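Local coordinates for circadian clock oscillator protein KaiA (Nostoc sp., PDB 1R5Q) that probably stimulates KaiC autophosphorylation through its C-terminal domain as part of the cyanobacterial KaiABC circadian oscillator, at residues Leu10-Leu14 with Ala42-Ile48; Asp17-Ile21 with Lys35-Phe39; Ile61-Ser65 with Leu78-Arg82. One frame throughout, in Å; residues are numbered along the deposited sequence.

Contact 1: Leu10-Leu14 with Ala42-Ile48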
ATOM      1  N   LEU A  10      -1.889  -3.022  13.490  1.00 40.39           N
ATOM      2  CA  LEU A  10      -2.145  -2.078  12.409  1.00 39.14           C
ATOM      3  C   LEU A  10      -1.405  -2.440  11.127  1.00 38.97           C
ATOM      4  O   LEU A  10      -1.975  -2.359  10.036  1.00 38.94           O
ATOM      5  CB  LEU A  10      -1.766  -0.657  12.832  1.00 37.82           C
ATOM      6  CG  LEU A  10      -1.816   0.369  11.700  1.00 36.52           C
ATOM      7  CD1 LEU A  10      -3.228   0.453  11.111  1.00 36.29           C
ATOM      8  CD2 LEU A  10      -1.359   1.721  12.251  1.00 37.19           C
ATOM      9  N   LEU A  11      -0.141  -2.835  11.252  1.00 38.77           N
ATOM     10  CA  LEU A  11       0.644  -3.182  10.071  1.00 38.84           C
ATOM     11  C   LEU A  11       0.028  -4.331   9.268  1.00 39.27           C
ATOM     12  O   LEU A  11       0.205  -4.395   8.043  1.00 36.96           O
ATOM     13  CB  LEU A  11       2.091  -3.524  10.450  1.00 38.47           C
ATOM     14  CG  LEU A  11       2.970  -2.386  11.007  1.00 40.65           C
ATOM     15  CD1 LEU A  11       4.423  -2.872  11.181  1.00 39.97           C
ATOM     16  CD2 LEU A  11       2.939  -1.192  10.052  1.00 39.35           C
ATOM     17  N   GLN A  12      -0.681  -5.241   9.945  1.00 38.72           N
ATOM     18  CA  GLN A  12      -1.321  -6.360   9.245  1.00 38.78           C
ATOM     19  C   GLN A  12      -2.595  -5.878   8.560  1.00 38.50           C
ATOM     20  O   GLN A  12      -2.930  -6.326   7.452  1.00 38.00           O
ATOM     21  CB  GLN A  12      -1.637  -7.521  10.207  1.00 42.03           C
ATOM     22  CG  GLN A  12      -0.433  -8.420  10.497  1.00 44.73           C
ATOM     23  CD  GLN A  12       0.258  -8.920   9.222  1.00 48.31           C
ATOM     24  OE1 GLN A  12       1.454  -8.667   8.999  1.00 50.54           O
ATOM     25  NE2 GLN A  12      -0.490  -9.626   8.380  1.00 49.59           N
ATOM     26  N   GLN A  13      -3.305  -4.962   9.210  1.00 36.91           N
ATOM     27  CA  GLN A  13      -4.514  -4.400   8.618  1.00 38.44           C
ATOM     28  C   GLN A  13      -4.111  -3.610   7.354  1.00 37.89           C
ATOM     29  O   GLN A  13      -4.767  -3.699   6.314  1.00 36.59           O
ATOM     30  CB  GLN A  13      -5.225  -3.473   9.611  1.00 41.06           C
ATOM     31  CG  GLN A  13      -5.859  -4.203  10.812  1.00 48.31           C
ATOM     32  CD  GLN A  13      -6.536  -3.266  11.818  1.00 50.82           C
ATOM     33  OE1 GLN A  13      -7.199  -3.722  12.755  1.00 53.32           O
ATOM     34  NE2 GLN A  13      -6.362  -1.955  11.631  1.00 53.13           N
ATOM     35  N   LEU A  14      -3.030  -2.834   7.455  1.00 35.89           N
ATOM     36  CA  LEU A  14      -2.559  -2.051   6.316  1.00 35.78           C
ATOM     37  C   LEU A  14      -2.153  -2.957   5.162  1.00 35.06           C
ATOM     38  O   LEU A  14      -2.439  -2.658   4.009  1.00 35.33           O
ATOM     39  CB  LEU A  14      -1.383  -1.160   6.733  1.00 35.33           C
ATOM     40  CG  LEU A  14      -1.820  -0.028   7.659  1.00 34.97           C
ATOM     41  CD1 LEU A  14      -0.592   0.703   8.201  1.00 34.40           C
ATOM     42  CD2 LEU A  14      -2.736   0.911   6.902  1.00 36.59           C
ATOM     43  N   ALA A  42      -4.273   6.573   6.649  1.00 34.26           N
ATOM     44  CA  ALA A  42      -3.859   5.728   7.760  1.00 33.87           C
ATOM     45  C   ALA A  42      -2.349   5.677   7.941  1.00 33.39           C
ATOM     46  O   ALA A  42      -1.875   5.757   9.071  1.00 31.94           O
ATOM     47  CB  ALA A  42      -4.416   4.302   7.591  1.00 34.26           C
ATOM     48  N   VAL A  43      -1.584   5.521   6.851  1.00 31.53           N
ATOM     49  CA  VAL A  43      -0.124   5.459   6.970  1.00 29.32           C
ATOM     50  C   VAL A  43       0.399   6.842   7.349  1.00 30.36           C
ATOM     51  O   VAL A  43       1.420   6.967   8.027  1.00 29.26           O
ATOM     52  CB  VAL A  43       0.574   4.973   5.643  1.00 31.77           C
ATOM     53  CG1 VAL A  43       0.107   3.567   5.289  1.00 32.39           C
ATOM     54  CG2 VAL A  43       0.251   5.894   4.506  1.00 31.36           C
ATOM     55  N   PHE A  44      -0.326   7.862   6.897  1.00 29.49           N
ATOM     56  CA  PHE A  44      -0.034   9.268   7.168  1.00 30.45           C
ATOM     57  C   PHE A  44      -0.245   9.507   8.674  1.00 31.77           C
ATOM     58  O   PHE A  44       0.639   9.991   9.362  1.00 31.87           O
ATOM     59  CB  PHE A  44      -1.006  10.120   6.362  1.00 29.23           C
ATOM     60  CG  PHE A  44      -0.860  11.608   6.558  1.00 33.11           C
ATOM     61  CD1 PHE A  44       0.348  12.251   6.308  1.00 33.48           C
ATOM     62  CD2 PHE A  44      -1.962  12.375   6.919  1.00 33.76           C
ATOM     63  CE1 PHE A  44       0.457  13.635   6.408  1.00 35.03           C
ATOM     64  CE2 PHE A  44      -1.869  13.756   7.021  1.00 35.21           C
ATOM     65  CZ  PHE A  44      -0.653  14.392   6.762  1.00 35.58           C
ATOM     66  N   CYS A  45      -1.421   9.150   9.180  1.00 31.74           N
ATOM     67  CA  CYS A  45      -1.708   9.336  10.609  1.00 34.40           C
ATOM     68  C   CYS A  45      -0.832   8.520  11.565  1.00 34.80           C
ATOM     69  O   CYS A  45      -0.556   8.977  12.671  1.00 37.03           O
ATOM     70  CB  CYS A  45      -3.170   9.017  10.883  1.00 35.45           C
ATOM     71  SG  CYS A  45      -4.220  10.238  10.163  1.00 38.55           S
ATOM     72  N   ALA A  46      -0.396   7.327  11.155  1.00 32.54           N
ATOM     73  CA  ALA A  46       0.449   6.492  12.011  1.00 31.43           C
ATOM     74  C   ALA A  46       1.959   6.717  11.867  1.00 31.22           C
ATOM     75  O   ALA A  46       2.744   6.015  12.499  1.00 31.68           O
ATOM     76  CB  ALA A  46       0.124   5.009  11.795  1.00 29.83           C
ATOM     77  N   ASN A  47       2.359   7.677  11.030  1.00 32.65           N
ATOM     78  CA  ASN A  47       3.772   8.028  10.826  1.00 31.39           C
ATOM     79  C   ASN A  47       4.600   6.850  10.347  1.00 31.13           C
ATOM     80  O   ASN A  47       5.776   6.725  10.674  1.00 31.25           O
ATOM     81  CB  ASN A  47       4.386   8.552  12.131  1.00 32.94           C
ATOM     82  CG  ASN A  47       5.654   9.359  11.892  1.00 33.54           C
ATOM     83  OD1 ASN A  47       6.565   9.395  12.726  1.00 33.40           O
ATOM     84  ND2 ASN A  47       5.706  10.015  10.756  1.00 32.41           N
ATOM     85  N   ILE A  48       3.980   5.976   9.574  1.00 31.88           N
ATOM     86  CA  ILE A  48       4.666   4.800   9.066  1.00 32.16           C
ATOM     87  C   ILE A  48       5.699   5.217   8.022  1.00 32.17           C
ATOM     88  O   ILE A  48       5.374   5.961   7.111  1.00 31.92           O
ATOM     89  CB  ILE A  48       3.648   3.838   8.442  1.00 32.57           C
ATOM     90  CG1 ILE A  48       2.794   3.234   9.570  1.00 35.01           C
ATOM     91  CG2 ILE A  48       4.378   2.753   7.630  1.00 32.49           C
ATOM     92  CD1 ILE A  48       1.424   2.880   9.131  1.00 35.53           C
TER
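A Schellman motif closes helix 33-45, and the apolar residues on both sides of that turn pack against an early part of helix 8-24 in the KaiA four-helix bundle. Leu10, Leu11 and Leu14 meet Ala42, Val43, Ala46 and Ile48 through methyl groups alone; no hydrogen bond crosses. Leu10 sends its CD2 branch to the methyl of Ala46, CD2 to CB 3.6 Å, and the same branch lies 4.3 Å from CD1 of Ile48. Its CG stands opposite the backbone N (chi1 172°), which carries the branches across to the helix end. Leu14 is forked over the other helix: CD2 rests on CB of Ala42 at 3.8 Å, while the Leu14 and Val43 side chains meet at a slant, CD1 of the leucine 4.1 Å from CG1 of the valine. The CD1 methyls of Leu14 and Ile48 are modelled too close to trust in detail. Leu11 joins from the flank, its CD2 4.4 Å from Ile48 CD1. Ile48 CD1 thus lies near Leu10 and Leu11, the turn at Asn47 (phi 58°) bringing it round to this side. The turn is tied back by Ile48 N to Val43 O at 3.2 Å, with a weak bond from Asn47 N to Phe44 O beside it. Leu14, Val43 and Ile48 are buried, whereas Leu10, Leu11 and the two alanines are partly exposed. Beyond this contact, Val43 packs on Leu92, Phe44 meets the ring of Tyr96 edge-to-face, and Asn47 touches Tyr96, so that helix 82-100 backs the end of helix 33-45.

Contact 2: Asp17-Ile21 with Lys35-Phe39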
ATOM      1  N   ASP A  17      -5.242  -4.093   3.546  1.00 38.68           N
ATOM      2  CA  ASP A  17      -5.830  -3.014   2.750  1.00 37.02           C
ATOM      3  C   ASP A  17      -5.100  -2.808   1.417  1.00 37.03           C
ATOM      4  O   ASP A  17      -5.741  -2.581   0.376  1.00 36.45           O
ATOM      5  CB  ASP A  17      -5.804  -1.706   3.545  1.00 39.18           C
ATOM      6  CG  ASP A  17      -6.712  -1.741   4.792  1.00 41.05           C
ATOM      7  OD1 ASP A  17      -6.562  -0.850   5.645  1.00 41.61           O
ATOM      8  OD2 ASP A  17      -7.576  -2.639   4.916  1.00 41.82           O
ATOM      9  N   TYR A  18      -3.770  -2.883   1.469  1.00 34.58           N
ATOM     10  CA  TYR A  18      -2.920  -2.689   0.301  1.00 35.22           C
ATOM     11  C   TYR A  18      -3.135  -3.837  -0.674  1.00 35.56           C
ATOM     12  O   TYR A  18      -3.101  -3.634  -1.885  1.00 35.24           O
ATOM     13  CB  TYR A  18      -1.438  -2.632   0.703  1.00 34.58           C
ATOM     14  CG  TYR A  18      -0.518  -2.121  -0.400  1.00 33.96           C
ATOM     15  CD1 TYR A  18      -0.496  -0.769  -0.741  1.00 34.08           C
ATOM     16  CD2 TYR A  18       0.286  -2.999  -1.138  1.00 32.67           C
ATOM     17  CE1 TYR A  18       0.311  -0.294  -1.801  1.00 33.83           C
ATOM     18  CE2 TYR A  18       1.084  -2.542  -2.193  1.00 32.42           C
ATOM     19  CZ  TYR A  18       1.090  -1.180  -2.513  1.00 31.55           C
ATOM     20  OH  TYR A  18       1.883  -0.711  -3.526  1.00 33.22           O
ATOM     21  N   ARG A  19      -3.349  -5.041  -0.143  1.00 36.62           N
ATOM     22  CA  ARG A  19      -3.592  -6.211  -0.996  1.00 38.14           C
ATOM     23  C   ARG A  19      -4.827  -5.920  -1.858  1.00 38.01           C
ATOM     24  O   ARG A  19      -4.816  -6.121  -3.070  1.00 40.01           O
ATOM     25  CB  ARG A  19      -3.840  -7.471  -0.148  1.00 39.93           C
ATOM     26  CG  ARG A  19      -4.255  -8.685  -0.988  1.00 41.67           C
ATOM     27  CD  ARG A  19      -4.643  -9.891  -0.137  1.00 45.66           C
ATOM     28  NE  ARG A  19      -3.499 -10.465   0.564  1.00 46.56           N
ATOM     29  CZ  ARG A  19      -3.333 -10.395   1.882  1.00 48.58           C
ATOM     30  NH1 ARG A  19      -4.246  -9.774   2.632  1.00 48.77           N
ATOM     31  NH2 ARG A  19      -2.257 -10.938   2.451  1.00 48.02           N
ATOM     32  N   GLN A  20      -5.893  -5.446  -1.222  1.00 38.36           N
ATOM     33  CA  GLN A  20      -7.116  -5.115  -1.947  1.00 39.08           C
ATOM     34  C   GLN A  20      -6.898  -3.990  -2.984  1.00 38.76           C
ATOM     35  O   GLN A  20      -7.559  -3.971  -4.026  1.00 37.55           O
ATOM     36  CB  GLN A  20      -8.232  -4.740  -0.960  1.00 41.92           C
ATOM     37  CG  GLN A  20      -8.791  -5.938  -0.137  1.00 45.11           C
ATOM     38  CD  GLN A  20      -9.117  -7.175  -0.999  1.00 49.08           C
ATOM     39  OE1 GLN A  20      -9.782  -7.074  -2.041  1.00 49.94           O
ATOM     40  NE2 GLN A  20      -8.645  -8.352  -0.562  1.00 49.45           N
ATOM     41  N   ILE A  21      -5.975  -3.059  -2.717  1.00 36.80           N
ATOM     42  CA  ILE A  21      -5.696  -1.985  -3.685  1.00 34.13           C
ATOM     43  C   ILE A  21      -4.993  -2.609  -4.895  1.00 33.71           C
ATOM     44  O   ILE A  21      -5.338  -2.331  -6.052  1.00 33.69           O
ATOM     45  CB  ILE A  21      -4.780  -0.867  -3.071  1.00 36.15           C
ATOM     46  CG1 ILE A  21      -5.575  -0.057  -2.042  1.00 33.75           C
ATOM     47  CG2 ILE A  21      -4.223   0.064  -4.198  1.00 33.82           C
ATOM     48  CD1 ILE A  21      -4.712   0.795  -1.098  1.00 35.87           C
ATOM     49  N   LYS A  35     -10.314   3.526  -1.615  1.00 47.17           N
ATOM     50  CA  LYS A  35      -9.459   2.563  -0.937  1.00 45.64           C
ATOM     51  C   LYS A  35      -8.071   3.169  -0.768  1.00 43.65           C
ATOM     52  O   LYS A  35      -7.447   3.032   0.281  1.00 42.27           O
ATOM     53  CB  LYS A  35      -9.330   1.274  -1.747  1.00 46.95           C
ATOM     54  CG  LYS A  35     -10.556   0.377  -1.741  1.00 49.12           C
ATOM     55  CD  LYS A  35     -10.307  -0.886  -2.579  1.00 51.12           C
ATOM     56  CE  LYS A  35     -11.558  -1.758  -2.645  1.00 53.19           C
ATOM     57  NZ  LYS A  35     -11.411  -2.884  -3.603  1.00 55.11           N
ATOM     58  N   ILE A  36      -7.599   3.840  -1.812  1.00 41.83           N
ATOM     59  CA  ILE A  36      -6.281   4.459  -1.796  1.00 41.12           C
ATOM     60  C   ILE A  36      -6.255   5.652  -0.854  1.00 41.65           C
ATOM     61  O   ILE A  36      -5.311   5.826  -0.097  1.00 39.77           O
ATOM     62  CB  ILE A  36      -5.852   4.921  -3.219  1.00 39.51           C
ATOM     63  CG1 ILE A  36      -5.493   3.699  -4.079  1.00 38.64           C
ATOM     64  CG2 ILE A  36      -4.648   5.855  -3.134  1.00 38.69           C
ATOM     65  CD1 ILE A  36      -5.233   4.041  -5.534  1.00 36.17           C
ATOM     66  N   ASP A  37      -7.299   6.470  -0.901  1.00 42.66           N
ATOM     67  CA  ASP A  37      -7.356   7.643  -0.044  1.00 43.91           C
ATOM     68  C   ASP A  37      -7.349   7.239   1.426  1.00 43.34           C
ATOM     69  O   ASP A  37      -6.685   7.868   2.242  1.00 43.12           O
ATOM     70  CB  ASP A  37      -8.596   8.486  -0.367  1.00 46.37           C
ATOM     71  CG  ASP A  37      -8.415   9.334  -1.624  1.00 50.16           C
ATOM     72  OD1 ASP A  37      -7.288   9.837  -1.862  1.00 51.97           O
ATOM     73  OD2 ASP A  37      -9.406   9.520  -2.367  1.00 51.21           O
ATOM     74  N   LYS A  38      -8.061   6.167   1.752  1.00 42.59           N
ATOM     75  CA  LYS A  38      -8.126   5.687   3.132  1.00 42.78           C
ATOM     76  C   LYS A  38      -6.805   5.090   3.609  1.00 40.41           C
ATOM     77  O   LYS A  38      -6.410   5.291   4.760  1.00 38.44           O
ATOM     78  CB  LYS A  38      -9.239   4.645   3.282  1.00 45.69           C
ATOM     79  CG  LYS A  38     -10.640   5.215   3.187  1.00 50.14           C
ATOM     80  CD  LYS A  38     -11.696   4.141   3.500  1.00 53.42           C
ATOM     81  CE  LYS A  38     -11.492   3.527   4.889  1.00 55.57           C
ATOM     82  NZ  LYS A  38     -12.555   2.518   5.236  1.00 57.96           N
ATOM     83  N   PHE A  39      -6.142   4.337   2.728  1.00 37.40           N
ATOM     84  CA  PHE A  39      -4.855   3.724   3.031  1.00 35.81           C
ATOM     85  C   PHE A  39      -3.837   4.843   3.281  1.00 34.71           C
ATOM     86  O   PHE A  39      -3.045   4.787   4.224  1.00 33.82           O
ATOM     87  CB  PHE A  39      -4.375   2.843   1.847  1.00 34.77           C
ATOM     88  CG  PHE A  39      -2.979   2.259   2.034  1.00 32.47           C
ATOM     89  CD1 PHE A  39      -2.783   1.115   2.800  1.00 30.29           C
ATOM     90  CD2 PHE A  39      -1.861   2.882   1.478  1.00 31.90           C
ATOM     91  CE1 PHE A  39      -1.521   0.606   3.014  1.00 29.79           C
ATOM     92  CE2 PHE A  39      -0.575   2.375   1.690  1.00 30.40           C
ATOM     93  CZ  PHE A  39      -0.404   1.242   2.456  1.00 31.39           C
TER
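Ile21 and Phe39 carry the contact, crossing at about a right angle with CD1 of Ile21 3.6 Å from CB of Phe39. Each branch of Ile21 has its own neighbour. CG1, opposite the carbonyl carbon across the CA-CB bond (chi1 -71°), leads CD1 toward Phe39 and runs alongside Lys35 in the opposite direction, 4.0 Å from its CB. CG2 turns instead to Ile36, whose CG1 lies 3.9 Å away with the two side chains nearly perpendicular. CD1 of Tyr18 lies over one face of the Phe39 ring, 3.8 Å above the plane and off toward its rim, near Phe39 CZ. The two rings are oblique, their planes at 48°. At the edge of the same phenyl ring sits CB of Asp17, 4.2 Å from Phe39 CD1, so only the aliphatic part of the aspartate takes part. Lys35 lies extended across the outer side, its NZ 4.0 Å from Gln20 O, beyond hydrogen-bonding distance.

The next shell fixes the tyrosine. Its OH is hydrogen-bonded to ND1 of His57 on helix 50-67, which would restrain the phenol ring that lies obliquely against Phe39. Leu60 of helix 50-67 and Leu85 and Ile88 of helix 82-100 pack on Tyr18 as well, while Thr84 touches both Tyr18 and Ile21. Arg19 reaches the same helix 50-67, in a salt bridge to Glu63. Helix segments 17-21 and 35-39 run antiparallel, their axes 10.0 Å apart and crossing at -152°, with a buried apolar seam and a polar, partly charged outer margin, as expected of neighbouring helices in an antiparallel helical bundle.

Contact 3: Ile61-Ser65 with Leu78-Arg82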
ATOM      1  N   ILE A  61       3.565  -9.040  -3.340  1.00 38.92           N
ATOM      2  CA  ILE A  61       3.955  -9.478  -4.675  1.00 40.23           C
ATOM      3  C   ILE A  61       4.417 -10.940  -4.567  1.00 40.85           C
ATOM      4  O   ILE A  61       4.095 -11.758  -5.433  1.00 38.78           O
ATOM      5  CB  ILE A  61       5.095  -8.607  -5.263  1.00 40.33           C
ATOM      6  CG1 ILE A  61       4.581  -7.202  -5.591  1.00 41.76           C
ATOM      7  CG2 ILE A  61       5.659  -9.239  -6.521  1.00 42.69           C
ATOM      8  CD1 ILE A  61       3.359  -7.143  -6.481  1.00 40.28           C
ATOM      9  N   ASP A  62       5.141 -11.273  -3.494  1.00 40.75           N
ATOM     10  CA  ASP A  62       5.611 -12.651  -3.308  1.00 41.87           C
ATOM     11  C   ASP A  62       4.440 -13.609  -3.140  1.00 41.43           C
ATOM     12  O   ASP A  62       4.432 -14.692  -3.738  1.00 39.97           O
ATOM     13  CB  ASP A  62       6.543 -12.771  -2.100  1.00 44.02           C
ATOM     14  CG  ASP A  62       7.968 -12.336  -2.413  1.00 47.05           C
ATOM     15  OD1 ASP A  62       8.298 -12.209  -3.612  1.00 48.21           O
ATOM     16  OD2 ASP A  62       8.760 -12.128  -1.459  1.00 49.44           O
ATOM     17  N   GLU A  63       3.470 -13.205  -2.316  1.00 40.80           N
ATOM     18  CA  GLU A  63       2.264 -13.993  -2.077  1.00 41.72           C
ATOM     19  C   GLU A  63       1.533 -14.221  -3.396  1.00 41.72           C
ATOM     20  O   GLU A  63       1.165 -15.352  -3.715  1.00 40.01           O
ATOM     21  CB  GLU A  63       1.340 -13.274  -1.085  1.00 42.38           C
ATOM     22  CG  GLU A  63       1.774 -13.431   0.364  1.00 46.39           C
ATOM     23  CD  GLU A  63       1.031 -12.520   1.337  1.00 49.00           C
ATOM     24  OE1 GLU A  63      -0.184 -12.259   1.137  1.00 47.68           O
ATOM     25  OE2 GLU A  63       1.679 -12.081   2.319  1.00 50.69           O
ATOM     26  N   PHE A  64       1.331 -13.144  -4.159  1.00 40.72           N
ATOM     27  CA  PHE A  64       0.655 -13.232  -5.451  1.00 40.58           C
ATOM     28  C   PHE A  64       1.339 -14.197  -6.422  1.00 41.65           C
ATOM     29  O   PHE A  64       0.663 -15.021  -7.072  1.00 40.18           O
ATOM     30  CB  PHE A  64       0.598 -11.869  -6.132  1.00 39.80           C
ATOM     31  CG  PHE A  64      -0.322 -10.885  -5.479  1.00 39.61           C
ATOM     32  CD1 PHE A  64      -0.471  -9.609  -6.025  1.00 39.62           C
ATOM     33  CD2 PHE A  64      -1.037 -11.213  -4.325  1.00 39.24           C
ATOM     34  CE1 PHE A  64      -1.323  -8.670  -5.430  1.00 40.18           C
ATOM     35  CE2 PHE A  64      -1.896 -10.281  -3.717  1.00 39.28           C
ATOM     36  CZ  PHE A  64      -2.038  -9.006  -4.275  1.00 39.63           C
ATOM     37  N   SER A  65       2.666 -14.084  -6.532  1.00 41.07           N
ATOM     38  CA  SER A  65       3.429 -14.921  -7.456  1.00 44.39           C
ATOM     39  C   SER A  65       3.265 -16.388  -7.092  1.00 46.21           C
ATOM     40  O   SER A  65       3.250 -17.257  -7.966  1.00 45.84           O
ATOM     41  CB  SER A  65       4.915 -14.515  -7.469  1.00 45.29           C
ATOM     42  OG  SER A  65       5.616 -15.002  -6.341  1.00 48.62           O
ATOM     43  N   LEU A  78       5.651  -9.605 -11.753  1.00 40.22           N
ATOM     44  CA  LEU A  78       4.539  -8.674 -11.428  1.00 39.85           C
ATOM     45  C   LEU A  78       5.012  -7.209 -11.415  1.00 39.91           C
ATOM     46  O   LEU A  78       4.550  -6.408 -10.595  1.00 38.00           O
ATOM     47  CB  LEU A  78       3.962  -9.047 -10.063  1.00 42.18           C
ATOM     48  CG  LEU A  78       3.457 -10.483  -9.913  1.00 42.53           C
ATOM     49  CD1 LEU A  78       2.992 -10.706  -8.466  1.00 45.77           C
ATOM     50  CD2 LEU A  78       2.327 -10.719 -10.877  1.00 43.34           C
ATOM     51  N   MET A  79       5.916  -6.870 -12.335  1.00 38.61           N
ATOM     52  CA  MET A  79       6.472  -5.525 -12.412  1.00 39.55           C
ATOM     53  C   MET A  79       5.461  -4.431 -12.727  1.00 38.76           C
ATOM     54  O   MET A  79       5.704  -3.253 -12.429  1.00 37.35           O
ATOM     55  CB  MET A  79       7.628  -5.489 -13.413  1.00 41.58           C
ATOM     56  CG  MET A  79       8.759  -6.431 -13.034  1.00 46.96           C
ATOM     57  SD  MET A  79      10.272  -6.255 -14.004  1.00 54.13           S
ATOM     58  CE  MET A  79       9.804  -7.073 -15.532  1.00 52.35           C
ATOM     59  N   ASP A  80       4.319  -4.799 -13.306  1.00 37.79           N
ATOM     60  CA  ASP A  80       3.303  -3.793 -13.607  1.00 37.11           C
ATOM     61  C   ASP A  80       2.749  -3.189 -12.312  1.00 34.72           C
ATOM     62  O   ASP A  80       2.266  -2.069 -12.311  1.00 33.65           O
ATOM     63  CB  ASP A  80       2.148  -4.377 -14.442  1.00 39.20           C
ATOM     64  CG  ASP A  80       2.542  -4.641 -15.891  1.00 41.72           C
ATOM     65  OD1 ASP A  80       3.400  -3.897 -16.430  1.00 40.66           O
ATOM     66  OD2 ASP A  80       1.976  -5.590 -16.494  1.00 42.41           O
ATOM     67  N   TYR A  81       2.806  -3.933 -11.212  1.00 34.20           N
ATOM     68  CA  TYR A  81       2.316  -3.395  -9.946  1.00 32.30           C
ATOM     69  C   TYR A  81       3.218  -2.254  -9.428  1.00 32.33           C
ATOM     70  O   TYR A  81       2.893  -1.621  -8.429  1.00 32.71           O
ATOM     71  CB  TYR A  81       2.158  -4.517  -8.898  1.00 33.17           C
ATOM     72  CG  TYR A  81       0.884  -5.330  -9.093  1.00 32.78           C
ATOM     73  CD1 TYR A  81       0.925  -6.729  -9.253  1.00 33.42           C
ATOM     74  CD2 TYR A  81      -0.357  -4.694  -9.162  1.00 33.28           C
ATOM     75  CE1 TYR A  81      -0.256  -7.468  -9.480  1.00 33.64           C
ATOM     76  CE2 TYR A  81      -1.539  -5.416  -9.390  1.00 33.20           C
ATOM     77  CZ  TYR A  81      -1.483  -6.797  -9.546  1.00 34.73           C
ATOM     78  OH  TYR A  81      -2.666  -7.492  -9.738  1.00 35.17           O
ATOM     79  N   ARG A  82       4.337  -1.982 -10.103  1.00 31.19           N
ATOM     80  CA  ARG A  82       5.184  -0.861  -9.696  1.00 31.20           C
ATOM     81  C   ARG A  82       4.419   0.445  -9.946  1.00 31.32           C
ATOM     82  O   ARG A  82       4.712   1.483  -9.337  1.00 29.96           O
ATOM     83  CB  ARG A  82       6.495  -0.856 -10.468  1.00 30.36           C
ATOM     84  CG  ARG A  82       7.394  -2.018 -10.087  1.00 33.46           C
ATOM     85  CD  ARG A  82       8.671  -1.994 -10.877  1.00 34.74           C
ATOM     86  NE  ARG A  82       9.490  -3.178 -10.635  1.00 39.05           N
ATOM     87  CZ  ARG A  82      10.539  -3.513 -11.380  1.00 41.16           C
ATOM     88  NH1 ARG A  82      10.891  -2.754 -12.412  1.00 39.98           N
ATOM     89  NH2 ARG A  82      11.244  -4.597 -11.083  1.00 43.28           N
TER
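The Phe64 ring directs its edge at the face of Tyr81, an offset edge-to-face pair with planes at 65° and centroids 6.0 Å apart. Phe64 CD1 comes nearest, 4.1 Å from Tyr81 CE1, and CD1 of Leu78 also lies at the phenyl edge, near the ring plane. Tyr81 receives CD1 of Ile61 obliquely, 3.7 Å from its own CD1. Within 78-82, Met79 CG lies over one face of the Arg82 guanidinium, whose NE forms a salt bridge to Asp75. Leu78 packs against helix 50-67 beside the aromatic pair. Its CD1 touches CB of Phe64 at 3.5 Å and CG2 of Ile61 at 3.6 Å, and lies 3.4 Å from Ile61 O, against the backbone of 61-65. With CG opposite the carbonyl carbon (chi1 -57°) and CD1 extended beyond it, the leucine reaches the helix backbone. The contact thus folds the connection leading into helix 82-100 back onto helix 50-67, joining two successive members of the four-helix bundle, and Leu22 of helix 8-24 packs on both Phe64 and Tyr81. Replacing Ile61 by an alanine would probably open a gap beside Tyr81 and leave Leu78 CD1 without one of its apolar walls. Ser65 OG donates to Asp62 O at 2.9 Å, tilted 28° from the carbonyl plane, within helix 50-67.

Contacts 1 and 2 join the same pair, helix 8-24 and helix 33-45, at successive levels, contact 2 nested within the chain loop that contact 1 closes; they touch where Phe39 CE1 packs against Leu14 O. Contact 2 lies nearest the chain's centre and mixes buried aromatic and aliphatic groups with exposed polar residues. Contact 1, further out at a helix end, is purely aliphatic. Contact 3, across the centre from contact 1, packs a connecting segment on helix 50-67 through aliphatic contacts and an aromatic pair, with Ile61 and Phe64 buried and Leu78 and Tyr81 only partly so. It meets contact 2 through the Arg19-Glu63 salt bridge, whereas contacts 1 and 3 do not touch.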